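Local coordinates for protein putative thiosulfate sulfurtransferase YNJE (PDB 2WLR) that catalyses the transfer of sulfur from thiosulfate to cyanide, yielding thiocyanate and sulfite, as a monomeric rhodanese-type enzyme of the Escherichia coli periplasm, at residues Q271-M276 with V386-G391; P297-T302 with K312-G317; Y306-P311 with G392-S397; A318-A323 with K351-K356. All coordinates share one frame; numbering follows the deposited sequence.

Interaction 1 of 4, residues Q271-M276 with V386-G391; sequences QLMLDM and VSVYDG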
# COMPACT_ATOMS: atom_id res chain seq x y z
N GLN A 271 -15.09 -3.63 13.71
CA GLN A 271 -15.18 -4.56 12.59
C GLN A 271 -13.86 -4.65 11.75
O GLN A 271 -13.70 -5.53 10.92
CB GLN A 271 -16.41 -4.23 11.69
CG GLN A 271 -16.27 -3.06 10.75
CD GLN A 271 -16.18 -1.69 11.40
OE1 GLN A 271 -16.46 -1.54 12.61
NE2 GLN A 271 -15.83 -0.69 10.62
N LEU A 272 -12.93 -3.72 11.98
CA LEU A 272 -11.66 -3.71 11.23
C LEU A 272 -10.68 -4.75 11.75
O LEU A 272 -9.66 -5.01 11.09
CB LEU A 272 -11.01 -2.34 11.25
CG LEU A 272 -11.87 -1.20 10.68
CD1 LEU A 272 -11.14 0.11 10.72
CD2 LEU A 272 -12.36 -1.55 9.28
N MSE A 273 -10.96 -5.36 12.89
CA MSE A 273 -10.12 -6.42 13.44
C MSE A 273 -10.98 -7.64 13.72
O MSE A 273 -12.09 -7.53 14.24
CB MSE A 273 -9.44 -6.00 14.74
CG MSE A 273 -8.20 -6.85 15.05
SE MSE A 273 -6.66 -6.43 13.89
CE MSE A 273 -5.77 -5.20 14.95
N LEU A 274 -10.47 -8.80 13.34
CA LEU A 274 -11.13 -10.05 13.64
C LEU A 274 -10.35 -10.85 14.64
O LEU A 274 -9.11 -10.82 14.68
CB LEU A 274 -11.33 -10.91 12.40
CG LEU A 274 -12.11 -10.33 11.24
CD1 LEU A 274 -12.42 -11.47 10.27
CD2 LEU A 274 -13.42 -9.66 11.65
N ASP A 275 -11.10 -11.59 15.45
CA ASP A 275 -10.53 -12.59 16.32
C ASP A 275 -10.54 -13.97 15.63
O ASP A 275 -11.01 -14.11 14.50
CB ASP A 275 -11.25 -12.61 17.68
CG ASP A 275 -12.66 -13.18 17.64
OD1 ASP A 275 -13.08 -13.88 16.69
OD2 ASP A 275 -13.37 -12.93 18.65
N MSE A 276 -10.02 -14.98 16.32
CA MSE A 276 -9.85 -16.28 15.69
C MSE A 276 -11.14 -16.92 15.21
O MSE A 276 -11.18 -17.49 14.12
CB MSE A 276 -9.14 -17.24 16.62
CG MSE A 276 -8.85 -18.59 15.99
SE MSE A 276 -7.48 -19.54 16.99
CE MSE A 276 -8.45 -19.62 18.67
N VAL A 386 -13.09 -4.94 4.49
CA VAL A 386 -11.78 -5.49 4.78
C VAL A 386 -11.44 -5.39 6.27
O VAL A 386 -11.95 -4.53 6.98
CB VAL A 386 -10.66 -4.88 3.90
CG1 VAL A 386 -10.77 -5.36 2.43
CG2 VAL A 386 -10.60 -3.35 3.99
N SER A 387 -10.58 -6.28 6.72
CA SER A 387 -10.13 -6.31 8.11
C SER A 387 -8.80 -7.02 8.21
O SER A 387 -8.27 -7.55 7.22
CB SER A 387 -11.11 -7.04 9.01
OG SER A 387 -11.28 -8.40 8.58
N VAL A 388 -8.26 -7.05 9.42
CA VAL A 388 -7.07 -7.83 9.74
C VAL A 388 -7.45 -8.83 10.81
O VAL A 388 -8.11 -8.48 11.80
CB VAL A 388 -5.90 -6.96 10.21
CG1 VAL A 388 -4.78 -7.81 10.78
CG2 VAL A 388 -5.41 -6.05 9.06
N TYR A 389 -7.12 -10.11 10.58
CA TYR A 389 -7.18 -11.13 11.62
C TYR A 389 -5.86 -11.07 12.38
O TYR A 389 -4.81 -11.54 11.93
CB TYR A 389 -7.46 -12.52 11.00
CG TYR A 389 -7.12 -13.67 11.94
CD1 TYR A 389 -7.44 -13.60 13.27
CD2 TYR A 389 -6.49 -14.86 11.48
CE1 TYR A 389 -7.11 -14.61 14.16
CE2 TYR A 389 -6.18 -15.89 12.36
CZ TYR A 389 -6.50 -15.77 13.69
OH TYR A 389 -6.20 -16.75 14.62
N ASP A 390 -5.90 -10.44 13.54
CA ASP A 390 -4.70 -10.09 14.29
C ASP A 390 -3.84 -11.32 14.63
O ASP A 390 -2.63 -11.37 14.35
CB ASP A 390 -5.12 -9.35 15.59
CG ASP A 390 -4.00 -8.51 16.22
OD1 ASP A 390 -2.84 -8.50 15.77
OD2 ASP A 390 -4.30 -7.87 17.25
N GLY A 391 -4.49 -12.34 15.20
CA GLY A 391 -3.75 -13.50 15.70
C GLY A 391 -2.88 -14.20 14.66
O GLY A 391 -1.75 -14.64 14.94
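L272, M273 and L274 run parallel to S387, V388 and Y389, so that strand 273-274 forms an outer edge of the parallel five-stranded sheet of the third rhodanese domain. The backbone bonds alternate around V388: its N donates to L272 O (3.0 Å), while its O receives L274 N at 2.8 Å and a CA-H...O contact from M273. A further bond, D390 N to L274 O at 3.4 Å, is weak. The same L274 O also meets the phenol ring of Y389 at its edge, in plane, near CD1.

The apolar contacts divide between the two faces of the sheet. M273, a selenomethionine, bends at chi2 (73°), which places its selenium 3.8 Å from V388 CB; the same M273 SE lies 3.7 Å from D390 CB. On the other face L274 CB packs 4.4 Å from Y389 CB. M276 lies beside Y389 and points the same way, with M276 CB 4.1 Å from Y389 CE1.

Polar side chains turn to partners beyond the two strands. S387 OG packs against L274 CG (3.4 Å) but bonds to S362 OG, and Y389 OH bonds to E395. D390 OD1 forms a salt bridge with R218 and OD2 accepts from K185 N. The strand pairing thus rests on backbone bonds and apolar cover, while the buried D390 carboxylate, gripped at both oxygens, probably stays ionised.

Interaction 2 of 4, residues P297-T302 with K312-G317; sequences PEFIGT and KGEIAG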
# COMPACT_ATOMS: atom_id res chain seq x y z
N PRO A 297 7.17 -19.78 0.69
CA PRO A 297 7.73 -20.81 1.61
C PRO A 297 6.94 -20.97 2.92
O PRO A 297 6.84 -22.08 3.47
CB PRO A 297 9.14 -20.32 1.87
CG PRO A 297 9.49 -19.60 0.60
CD PRO A 297 8.22 -18.87 0.21
N GLU A 298 6.41 -19.87 3.45
CA GLU A 298 5.51 -19.95 4.59
C GLU A 298 4.17 -20.62 4.23
O GLU A 298 3.66 -21.48 4.96
CB GLU A 298 5.23 -18.54 5.13
CG GLU A 298 6.37 -17.88 5.84
CD GLU A 298 6.07 -16.40 6.08
OE1 GLU A 298 5.38 -16.10 7.08
OE2 GLU A 298 6.49 -15.58 5.24
N PHE A 299 3.57 -20.20 3.13
CA PHE A 299 2.28 -20.71 2.67
C PHE A 299 2.33 -22.22 2.45
O PHE A 299 1.35 -22.91 2.74
CB PHE A 299 1.84 -19.99 1.38
CG PHE A 299 0.45 -20.31 0.93
CD1 PHE A 299 -0.67 -19.72 1.54
CD2 PHE A 299 0.22 -21.20 -0.12
CE1 PHE A 299 -1.94 -19.99 1.14
CE2 PHE A 299 -1.08 -21.48 -0.52
CZ PHE A 299 -2.16 -20.88 0.12
N ILE A 300 3.46 -22.74 1.98
CA ILE A 300 3.54 -24.18 1.71
C ILE A 300 4.14 -24.99 2.85
O ILE A 300 4.13 -26.22 2.78
CB ILE A 300 4.26 -24.49 0.36
CG1 ILE A 300 5.74 -24.11 0.40
CG2 ILE A 300 3.49 -23.83 -0.78
CD1 ILE A 300 6.56 -24.61 -0.84
N GLY A 301 4.65 -24.32 3.88
CA GLY A 301 5.02 -24.95 5.13
C GLY A 301 6.50 -25.32 5.27
O GLY A 301 6.85 -26.13 6.12
N THR A 302 7.36 -24.72 4.45
CA THR A 302 8.80 -24.94 4.54
C THR A 302 9.45 -24.25 5.74
O THR A 302 10.49 -24.69 6.26
CB THR A 302 9.47 -24.38 3.28
OG1 THR A 302 8.72 -24.81 2.13
CG2 THR A 302 10.95 -24.83 3.19
N LYS A 312 4.85 -25.05 11.52
CA LYS A 312 4.93 -24.75 10.10
C LYS A 312 3.64 -25.14 9.42
O LYS A 312 2.96 -26.10 9.83
CB LYS A 312 6.09 -25.52 9.45
CG LYS A 312 7.44 -25.15 9.97
CD LYS A 312 8.51 -26.07 9.37
CE LYS A 312 9.90 -25.65 9.77
NZ LYS A 312 10.92 -26.70 9.42
N GLY A 313 3.29 -24.40 8.37
CA GLY A 313 2.10 -24.65 7.63
C GLY A 313 1.32 -23.37 7.51
O GLY A 313 1.84 -22.29 7.83
N GLU A 314 0.08 -23.53 7.08
CA GLU A 314 -0.84 -22.46 6.80
C GLU A 314 -2.23 -22.81 7.30
O GLU A 314 -2.57 -23.99 7.46
CB GLU A 314 -0.88 -22.27 5.29
CG GLU A 314 -1.58 -21.02 4.84
CD GLU A 314 -1.00 -19.77 5.50
OE1 GLU A 314 -0.16 -19.11 4.88
OE2 GLU A 314 -1.35 -19.48 6.67
N ILE A 315 -3.05 -21.78 7.53
CA ILE A 315 -4.45 -21.96 7.87
C ILE A 315 -5.17 -22.68 6.73
O ILE A 315 -5.16 -22.23 5.57
CB ILE A 315 -5.14 -20.61 8.18
CG1 ILE A 315 -4.43 -19.93 9.35
CG2 ILE A 315 -6.67 -20.80 8.39
CD1 ILE A 315 -5.10 -18.67 9.85
N ALA A 316 -5.78 -23.81 7.05
CA ALA A 316 -6.48 -24.59 6.04
C ALA A 316 -7.69 -23.82 5.52
O ALA A 316 -8.53 -23.35 6.30
CB ALA A 316 -6.93 -25.95 6.61
N GLY A 317 -7.76 -23.69 4.20
CA GLY A 317 -8.80 -22.94 3.54
C GLY A 317 -8.43 -21.49 3.25
O GLY A 317 -9.18 -20.82 2.58
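G301 and G313 bring their backbones together, G301 CA lying 3.7 Å from G313 N, where helix 296-300 ends in a Schellman motif beside strand 314-315. G301 is the positive-phi residue of that motif, and segment 312-317 passes the helix end by van der Waals contact of main chain and side chains, without a hydrogen bond between them.

E314 carries much of the contact. E314 CB rests 3.4 Å from F299 O. E314 CG is anti to the backbone N (chi1 -169°) and reaches the F299 ring, 3.7 Å from F299 CD1, with CE1 close by. A bend at chi2 (54°) then sets the carboxyl carbon, which also approaches F299 CD1. Of the two oxygens, E314 OE1 touches F299 CD1 at 3.4 Å, obliquely to the ring, and bonds to S292 OG. E314 OE2 uses its anti lone pair to accept from I315 N at 3.0 Å. The same oxygen bonds to Y364 OH and forms a salt bridge with R294. The side chains of F299 and E314 cross at about a right angle.

The extended K312 side chain lies near two main-chain oxygens: K312 CB is 3.5 Å from G301 O and K312 CE 3.7 Å from T302 O. E298, in the same helix, makes salt bridges to R294 and to R370, a residue that by similarity binds substrate. E298 OE1 and E314 OE1 are 6.7 Å apart, and R294, which also bonds to G313 O, pairs with both carboxylates. This shared arginine probably offsets their like charges, and the bonds at both oxygens of E314 hold its carboxylate in a fixed orientation against F299.

Interaction 3 of 4, residues Y306-P311 with G392-S397; sequences YSYIKP and GWYEWS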
# COMPACT_ATOMS: atom_id res chain seq x y z
N TYR A 306 9.33 -17.18 11.27
CA TYR A 306 9.70 -16.49 12.50
C TYR A 306 10.46 -17.43 13.46
O TYR A 306 10.05 -18.57 13.66
CB TYR A 306 8.44 -16.00 13.22
CG TYR A 306 7.58 -15.05 12.41
CD1 TYR A 306 6.72 -15.53 11.46
CD2 TYR A 306 7.64 -13.69 12.62
CE1 TYR A 306 5.92 -14.70 10.70
CE2 TYR A 306 6.83 -12.81 11.86
CZ TYR A 306 5.98 -13.33 10.90
OH TYR A 306 5.14 -12.51 10.15
N SER A 307 11.53 -16.90 14.06
CA SER A 307 12.35 -17.68 14.99
C SER A 307 11.57 -18.19 16.20
O SER A 307 11.88 -19.25 16.74
CB SER A 307 13.54 -16.84 15.46
OG SER A 307 13.12 -15.68 16.16
N TYR A 308 10.53 -17.45 16.61
CA TYR A 308 9.72 -17.78 17.80
C TYR A 308 8.41 -18.51 17.49
O TYR A 308 7.61 -18.81 18.40
CB TYR A 308 9.47 -16.50 18.61
CG TYR A 308 8.79 -15.37 17.84
CD1 TYR A 308 7.42 -15.29 17.76
CD2 TYR A 308 9.55 -14.40 17.20
CE1 TYR A 308 6.79 -14.27 17.06
CE2 TYR A 308 8.94 -13.37 16.50
CZ TYR A 308 7.56 -13.31 16.43
OH TYR A 308 6.97 -12.28 15.73
N ILE A 309 8.16 -18.80 16.22
CA ILE A 309 7.03 -19.63 15.82
C ILE A 309 7.53 -20.98 15.33
O ILE A 309 8.15 -21.08 14.27
CB ILE A 309 6.12 -18.97 14.75
CG1 ILE A 309 5.63 -17.61 15.24
CG2 ILE A 309 4.92 -19.85 14.48
CD1 ILE A 309 4.82 -16.83 14.19
N LYS A 310 7.27 -22.01 16.13
CA LYS A 310 7.77 -23.35 15.80
C LYS A 310 6.91 -24.06 14.75
O LYS A 310 7.45 -24.63 13.82
CB LYS A 310 7.90 -24.18 17.09
CG LYS A 310 8.34 -25.62 16.91
CD LYS A 310 9.82 -25.75 16.53
CE LYS A 310 10.25 -27.23 16.53
NZ LYS A 310 10.40 -27.82 17.91
N PRO A 311 5.57 -24.00 14.88
CA PRO A 311 4.73 -24.69 13.90
C PRO A 311 4.87 -24.14 12.48
O PRO A 311 4.98 -22.92 12.29
CB PRO A 311 3.31 -24.44 14.42
CG PRO A 311 3.51 -24.24 15.88
CD PRO A 311 4.75 -23.48 16.00
N GLY A 392 -3.42 -14.30 13.45
CA GLY A 392 -2.69 -14.88 12.34
C GLY A 392 -2.23 -16.30 12.59
O GLY A 392 -2.87 -17.08 13.33
N TRP A 393 -1.12 -16.64 11.97
CA TRP A 393 -0.60 -18.00 12.07
C TRP A 393 -0.09 -18.27 13.48
O TRP A 393 -0.19 -19.39 13.98
CB TRP A 393 0.49 -18.21 11.02
CG TRP A 393 1.20 -19.53 11.21
CD1 TRP A 393 2.48 -19.71 11.58
CD2 TRP A 393 0.65 -20.82 10.96
NE1 TRP A 393 2.77 -21.06 11.62
CE2 TRP A 393 1.66 -21.76 11.25
CE3 TRP A 393 -0.60 -21.28 10.56
CZ2 TRP A 393 1.45 -23.15 11.14
CZ3 TRP A 393 -0.83 -22.64 10.46
CH2 TRP A 393 0.21 -23.56 10.73
N TYR A 394 0.46 -17.27 14.15
CA TYR A 394 0.93 -17.47 15.52
C TYR A 394 -0.16 -17.94 16.46
O TYR A 394 0.03 -18.88 17.23
CB TYR A 394 1.55 -16.17 16.08
CG TYR A 394 2.46 -16.27 17.29
CD1 TYR A 394 3.05 -17.48 17.68
CD2 TYR A 394 2.78 -15.14 18.03
CE1 TYR A 394 3.89 -17.54 18.79
CE2 TYR A 394 3.61 -15.20 19.13
CZ TYR A 394 4.18 -16.40 19.49
OH TYR A 394 5.02 -16.39 20.60
N GLU A 395 -1.32 -17.30 16.41
CA GLU A 395 -2.43 -17.72 17.23
C GLU A 395 -3.00 -19.04 16.73
O GLU A 395 -3.20 -19.97 17.54
CB GLU A 395 -3.50 -16.64 17.25
CG GLU A 395 -4.62 -16.98 18.23
CD GLU A 395 -5.80 -16.06 18.16
OE1 GLU A 395 -6.13 -15.54 17.07
OE2 GLU A 395 -6.41 -15.91 19.23
N TRP A 396 -3.29 -19.13 15.44
CA TRP A 396 -3.98 -20.30 14.88
C TRP A 396 -3.24 -21.57 15.25
O TRP A 396 -3.83 -22.52 15.79
CB TRP A 396 -4.07 -20.18 13.37
CG TRP A 396 -4.89 -21.22 12.70
CD1 TRP A 396 -4.45 -22.36 12.13
CD2 TRP A 396 -6.29 -21.15 12.46
NE1 TRP A 396 -5.48 -23.03 11.57
CE2 TRP A 396 -6.64 -22.33 11.75
CE3 TRP A 396 -7.29 -20.23 12.78
CZ2 TRP A 396 -7.94 -22.61 11.36
CZ3 TRP A 396 -8.59 -20.52 12.38
CH2 TRP A 396 -8.90 -21.69 11.68
N SER A 397 -1.94 -21.57 15.03
CA SER A 397 -1.13 -22.76 15.20
C SER A 397 -0.74 -23.02 16.65
O SER A 397 -0.12 -24.05 16.95
CB SER A 397 0.11 -22.69 14.28
OG SER A 397 1.05 -21.70 14.67
O HOH W 1 6.39 -18.70 20.91
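Y308 and I309 are the last two residues of a type I beta turn starting at Y306, and with P311 they bring this loop against helix 392-396, the helix that follows strand 386-389 in the third rhodanese domain. The tyrosines form a T-shaped stack, the edge of Y308 toward the face of Y394, with ring centroids 5.4 Å apart and planes at 66°. Y308 CD1 comes to 3.8 Å of Y394 CZ. I309 divides its branches between neighbouring rings: CG1, beside the backbone N (chi1 -56°), lies 3.6 Å from Y394 CD1, obliquely, and CG2, anti to that N, rests against the indole of W393 near NE1 and CD1.

W393 NE1 donates to P311 O (3.0 Å). The oxygen sits 1° from the indole plane, whereas the donor stands above the carbonyl plane of P311. P311 CB also packs 3.6 Å from S397 OG. That S397 OG donates to W393 O at 2.7 Å, reaching it from the face opposite to S397 N. Close by, Y306 OH bonds to R370 and Y308 OH to a bound buffer molecule, while W393 makes a cation-pi contact with R294. One water bridges the segments, donating to Y308 O at 2.8 Å and bonded to Y394 OH at 2.7 Å.

Interaction 4 of 4, residues A318-A323 with K351-K356; sequences ARWGHA and KAWNIK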
# COMPACT_ATOMS: atom_id res chain seq x y z
N ALA A 318 -7.29 -21.03 3.77
CA ALA A 318 -6.85 -19.65 3.52
C ALA A 318 -6.39 -19.53 2.08
O ALA A 318 -5.78 -20.45 1.53
CB ALA A 318 -5.74 -19.25 4.50
N ARG A 319 -6.70 -18.39 1.48
CA ARG A 319 -6.31 -18.11 0.11
C ARG A 319 -5.05 -17.27 0.11
O ARG A 319 -4.92 -16.36 0.92
CB ARG A 319 -7.45 -17.41 -0.60
CG ARG A 319 -8.67 -18.34 -0.77
CD ARG A 319 -9.94 -17.63 -1.10
NE ARG A 319 -10.96 -18.63 -1.47
CZ ARG A 319 -12.27 -18.44 -1.38
NH1 ARG A 319 -12.80 -17.31 -0.94
NH2 ARG A 319 -13.09 -19.43 -1.73
N TRP A 320 -4.13 -17.53 -0.80
CA TRP A 320 -2.87 -16.80 -0.82
C TRP A 320 -3.07 -15.43 -1.40
O TRP A 320 -3.62 -15.29 -2.47
CB TRP A 320 -1.82 -17.50 -1.69
CG TRP A 320 -0.41 -16.94 -1.47
CD1 TRP A 320 0.20 -16.65 -0.28
CD2 TRP A 320 0.56 -16.66 -2.48
NE1 TRP A 320 1.46 -16.21 -0.49
CE2 TRP A 320 1.73 -16.21 -1.83
CE3 TRP A 320 0.57 -16.76 -3.88
CZ2 TRP A 320 2.87 -15.84 -2.51
CZ3 TRP A 320 1.71 -16.38 -4.55
CH2 TRP A 320 2.84 -15.93 -3.88
N GLY A 321 -2.59 -14.41 -0.69
CA GLY A 321 -2.73 -13.03 -1.16
C GLY A 321 -1.50 -12.44 -1.83
O GLY A 321 -1.49 -11.25 -2.14
N HIS A 322 -0.47 -13.24 -2.06
CA HIS A 322 0.86 -12.76 -2.37
C HIS A 322 1.47 -12.00 -1.17
O HIS A 322 0.81 -11.75 -0.18
CB HIS A 322 0.90 -11.95 -3.67
CG HIS A 322 0.67 -12.79 -4.89
ND1 HIS A 322 1.67 -13.11 -5.78
CD2 HIS A 322 -0.44 -13.42 -5.33
CE1 HIS A 322 1.17 -13.88 -6.74
NE2 HIS A 322 -0.11 -14.09 -6.48
N ALA A 323 2.77 -11.71 -1.25
CA ALA A 323 3.47 -11.03 -0.15
C ALA A 323 4.85 -10.62 -0.62
O ALA A 323 5.00 -9.70 -1.44
CB ALA A 323 3.52 -11.92 1.12
N LYS A 351 -7.66 -11.74 -7.60
CA LYS A 351 -8.73 -12.43 -8.33
C LYS A 351 -8.32 -13.84 -8.68
O LYS A 351 -9.15 -14.77 -8.60
CB LYS A 351 -9.14 -11.67 -9.58
CG LYS A 351 -10.25 -12.36 -10.40
CD LYS A 351 -10.62 -11.54 -11.61
CE LYS A 351 -11.79 -12.15 -12.36
NZ LYS A 351 -11.83 -11.56 -13.73
N ALA A 352 -7.06 -14.02 -9.05
CA ALA A 352 -6.53 -15.35 -9.41
C ALA A 352 -6.65 -16.38 -8.28
O ALA A 352 -6.70 -17.60 -8.53
CB ALA A 352 -5.09 -15.26 -9.91
N TRP A 353 -6.66 -15.91 -7.04
CA TRP A 353 -6.86 -16.77 -5.87
C TRP A 353 -8.28 -16.67 -5.26
O TRP A 353 -8.49 -17.03 -4.10
CB TRP A 353 -5.77 -16.48 -4.83
CG TRP A 353 -4.58 -17.27 -5.03
CD1 TRP A 353 -3.51 -16.98 -5.83
CD2 TRP A 353 -4.30 -18.53 -4.42
NE1 TRP A 353 -2.57 -17.97 -5.73
CE2 TRP A 353 -3.03 -18.95 -4.89
CE3 TRP A 353 -4.99 -19.35 -3.52
CZ2 TRP A 353 -2.44 -20.15 -4.47
CZ3 TRP A 353 -4.39 -20.55 -3.12
CH2 TRP A 353 -3.14 -20.93 -3.59
N ASN A 354 -9.23 -16.19 -6.05
CA ASN A 354 -10.62 -16.06 -5.63
C ASN A 354 -10.83 -15.09 -4.45
O ASN A 354 -11.72 -15.27 -3.61
CB ASN A 354 -11.22 -17.45 -5.32
CG ASN A 354 -12.73 -17.45 -5.38
OD1 ASN A 354 -13.33 -16.64 -6.07
ND2 ASN A 354 -13.36 -18.36 -4.62
N ILE A 355 -10.03 -14.04 -4.45
CA ILE A 355 -10.16 -12.93 -3.50
C ILE A 355 -10.70 -11.71 -4.26
O ILE A 355 -10.09 -11.25 -5.20
CB ILE A 355 -8.82 -12.60 -2.89
CG1 ILE A 355 -8.21 -13.80 -2.16
CG2 ILE A 355 -8.91 -11.36 -1.95
CD1 ILE A 355 -6.68 -13.74 -2.02
N LYS A 356 -11.87 -11.23 -3.86
CA LYS A 356 -12.65 -10.33 -4.69
C LYS A 356 -13.31 -9.25 -3.83
O LYS A 356 -13.61 -9.51 -2.67
CB LYS A 356 -13.72 -11.14 -5.43
CG LYS A 356 -13.17 -12.23 -6.34
CD LYS A 356 -14.25 -13.07 -7.00
CE LYS A 356 -13.60 -14.05 -7.97
NZ LYS A 356 -14.62 -14.96 -8.60
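Strand 319-320, the outermost strand at one edge of the third rhodanese domain's parallel sheet, meets the Schellman motif that ends helix 343-351, so that R319 and W320 pack against W353, N354 and I355. N354, with positive phi, is the C-prime residue of that motif.

W320 CB stands over the centre of the six-membered ring of W353, 3.7 Å from its centroid and 12° off the normal, a CH-pi contact. The indoles form an offset edge-to-face pair, planes at 75°, in which W320 turns its edge toward the face of W353, with W320 CE3 3.8 Å from W353 NE1. W320 O lies over a face of W353, 3.4 Å from W353 CG, and meets I355 CD1 at 3.5 Å.

R319, extended from CG to NE, passes the backbone of the turn, R319 CD 3.4 Å from W353 O. R319 NH2 and N354 ND2 approach to 3.1 Å as two donors, the amide nitrogen over one face of the guanidinium. Their acceptors lie beyond the contact: R285 O for NH2, Q286 OE1 for ND2, while R319 NH1 bonds to S289 OG. The segments thus meet by the tryptophan contacts and van der Waals packing, with polar ends satisfied by outside partners, W353 NE1 by a buffer sulfonate.

In the fold
From the N-terminal side, 271-276 opens interaction 1, which closes only at 386-391 and encloses interactions 2 and 4. Interaction 2 is a short loop; 306-311 leaves from within it to meet 392-397, so interaction 3 crosses interaction 2, and it also crosses interaction 1. Interaction 4 follows interaction 2 in series and nests inside interaction 3. F299 touches W320 and W353, joining interactions 2 and 4. W393 packs on the backbone of 312-314, joining interactions 2 and 3, while Y389 reaches I315 and E395. Interactions 1 and 4 belong to opposite edges of the same sheet, their centres about 17 Å apart.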